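Local coordinates for uncharacterized protein (Parabacteroides merdae ATCC 43184, PDB 4OPW) that is of unknown function but, as a putative adhesin with an auto-transporter head GIN domain, probably takes part in cell adhesion, at residues A[41-46]-A[81-86]. Numbering follows the deposited sequence.
Sequences PHIEIT and VKTNSK
Strand 42-46 runs antiparallel to strand 80-85 (172° between directions and 4.6 Å between axes, taken over 81-85) near the N-terminal end of a stack of parallel strands consistent with the right-handed beta-helix of the pectate-lyase-like clan; on its far edge, 42-46 pairs with strand 11-17, while 80-85 pairs in parallel with 31-36. V81 sits in a non-hydrogen-bonded pair with I45, and its methyls divide: CG1, anti to the backbone N (chi1 177°), meets I43 CD1 at 3.8 Å, whereas CG2 meets I45 CD1. This apolar face is continued by F32 beside V81 and by I57 of strand 55-60 against both isoleucines. K82 forms the hydrogen-bonded pair with E44: E44 N to K82 O and K82 N to E44 O are each 2.8 Å, both in the carbonyl plane. On the opposite face their extended side chains lie side by side, E44 OE1 touching K82 CD at 3.6 Å; OE1 and K82 NZ stay 4.8 Å apart, so any attraction is probably loose. Beyond K82 the backbone groups of H42 are gripped by side chains: T83 OG1, anti to its own N, donates to H42 O at 2.7 Å from above the carbonyl plane. N84 follows, its amide oriented by ND2 bonds to S37 OG and S39 O, while its OD1 accepts the N-H of H42 in plane (OD1 to N 3.1 Å) at a nearly straight 166°.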
loop_
_atom_site.group_PDB
_atom_site.type_symbol
_atom_site.label_atom_id
_atom_site.label_comp_id
_atom_site.label_asym_id
_atom_site.label_seq_id
_atom_site.Cartn_x
_atom_site.Cartn_y
_atom_site.Cartn_z
ATOM N N PRO A 41 -20.679 10.456 -3.670
ATOM C CA PRO A 41 -19.433 10.106 -4.355
ATOM C C PRO A 41 -19.341 10.662 -5.770
ATOM O O PRO A 41 -20.302 10.619 -6.566
ATOM C CB PRO A 41 -19.432 8.574 -4.355
ATOM C CG PRO A 41 -20.366 8.197 -3.227
ATOM C CD PRO A 41 -21.442 9.250 -3.298
ATOM N N HIS A 42 -18.167 11.234 -6.046
ATOM C CA HIS A 42 -17.787 11.745 -7.353
ATOM C C HIS A 42 -16.440 11.174 -7.755
ATOM O O HIS A 42 -15.668 10.714 -6.903
ATOM C CB HIS A 42 -17.721 13.285 -7.367
ATOM C CG HIS A 42 -19.063 13.947 -7.314
ATOM N ND1 HIS A 42 -19.652 14.279 -6.109
ATOM C CD2 HIS A 42 -19.875 14.341 -8.322
ATOM C CE1 HIS A 42 -20.813 14.846 -6.414
ATOM N NE2 HIS A 42 -20.997 14.900 -7.731
ATOM N N ILE A 43 -16.152 11.228 -9.063
ATOM C CA ILE A 43 -14.849 10.874 -9.610
ATOM C C ILE A 43 -14.432 12.017 -10.537
ATOM O O ILE A 43 -15.209 12.458 -11.388
ATOM C CB ILE A 43 -14.765 9.466 -10.251
ATOM C CG1 ILE A 43 -13.296 9.104 -10.627
ATOM C CG2 ILE A 43 -15.751 9.272 -11.420
ATOM C CD1 ILE A 43 -13.018 7.593 -10.736
ATOM N N GLU A 44 -13.223 12.521 -10.315
ATOM C CA GLU A 44 -12.653 13.613 -11.086
ATOM C C GLU A 44 -11.421 13.082 -11.803
ATOM O O GLU A 44 -10.505 12.551 -11.158
ATOM C CB GLU A 44 -12.329 14.765 -10.117
ATOM C CG GLU A 44 -12.008 16.078 -10.791
ATOM C CD GLU A 44 -11.924 17.237 -9.817
ATOM O OE1 GLU A 44 -11.161 17.137 -8.830
ATOM O OE2 GLU A 44 -12.607 18.257 -10.056
ATOM N N ILE A 45 -11.425 13.191 -13.147
ATOM C CA ILE A 45 -10.353 12.700 -14.016
ATOM C C ILE A 45 -9.666 13.851 -14.712
ATOM O O ILE A 45 -10.336 14.644 -15.389
ATOM C CB ILE A 45 -10.895 11.687 -15.097
ATOM C CG1 ILE A 45 -11.703 10.524 -14.497
ATOM C CG2 ILE A 45 -9.779 11.183 -16.074
ATOM C CD1 ILE A 45 -10.898 9.523 -13.600
ATOM N N THR A 46 -8.326 13.899 -14.604
ATOM C CA THR A 46 -7.487 14.829 -15.359
ATOM C C THR A 46 -6.608 13.993 -16.289
ATOM O O THR A 46 -5.836 13.143 -15.821
ATOM C CB THR A 46 -6.647 15.748 -14.447
ATOM O OG1 THR A 46 -7.521 16.414 -13.553
ATOM C CG2 THR A 46 -5.848 16.788 -15.245
ATOM N N VAL A 81 -6.658 10.869 -10.790
ATOM C CA VAL A 81 -7.962 10.405 -10.340
ATOM C C VAL A 81 -8.192 10.973 -8.938
ATOM O O VAL A 81 -7.321 10.845 -8.071
ATOM C CB VAL A 81 -8.076 8.855 -10.363
ATOM C CG1 VAL A 81 -9.434 8.387 -9.808
ATOM C CG2 VAL A 81 -7.865 8.323 -11.774
ATOM N N LYS A 82 -9.338 11.640 -8.725
ATOM C CA LYS A 82 -9.729 12.117 -7.405
ATOM C C LYS A 82 -11.121 11.552 -7.114
ATOM O O LYS A 82 -12.058 11.862 -7.846
ATOM C CB LYS A 82 -9.710 13.651 -7.305
ATOM C CG LYS A 82 -10.010 14.132 -5.881
ATOM C CD LYS A 82 -10.068 15.647 -5.762
ATOM C CE LYS A 82 -10.769 16.045 -4.488
ATOM N NZ LYS A 82 -10.452 17.438 -4.086
ATOM N N THR A 83 -11.265 10.700 -6.074
ATOM C CA THR A 83 -12.594 10.121 -5.813
ATOM C C THR A 83 -12.780 9.858 -4.315
ATOM O O THR A 83 -11.845 10.018 -3.530
ATOM C CB THR A 83 -12.808 8.855 -6.676
ATOM O OG1 THR A 83 -14.179 8.470 -6.648
ATOM C CG2 THR A 83 -11.893 7.701 -6.280
ATOM N N ASN A 84 -13.991 9.492 -3.920
ATOM C CA ASN A 84 -14.313 9.221 -2.526
ATOM C C ASN A 84 -15.337 8.091 -2.433
ATOM O O ASN A 84 -16.074 7.828 -3.398
ATOM C CB ASN A 84 -14.855 10.503 -1.823
ATOM C CG ASN A 84 -16.243 10.905 -2.261
ATOM O OD1 ASN A 84 -16.461 11.288 -3.418
ATOM N ND2 ASN A 84 -17.226 10.812 -1.351
ATOM N N SER A 85 -15.406 7.455 -1.258
ATOM C CA SER A 85 -16.395 6.427 -0.962
ATOM C C SER A 85 -16.619 6.384 0.534
ATOM O O SER A 85 -15.769 6.841 1.297
ATOM C CB SER A 85 -15.950 5.065 -1.485
ATOM O OG SER A 85 -14.908 4.514 -0.700
ATOM N N LYS A 86 -17.738 5.802 0.958
ATOM C CA LYS A 86 -18.015 5.706 2.381
ATOM C C LYS A 86 -17.105 4.651 3.055
ATOM O O LYS A 86 -16.723 4.810 4.219
ATOM C CB LYS A 86 -19.499 5.375 2.584
ATOM C CG LYS A 86 -19.934 5.373 4.039
ATOM C CD LYS A 86 -21.455 5.346 4.201
ATOM C CE LYS A 86 -21.798 5.119 5.657
ATOM N NZ LYS A 86 -23.274 5.194 5.904
#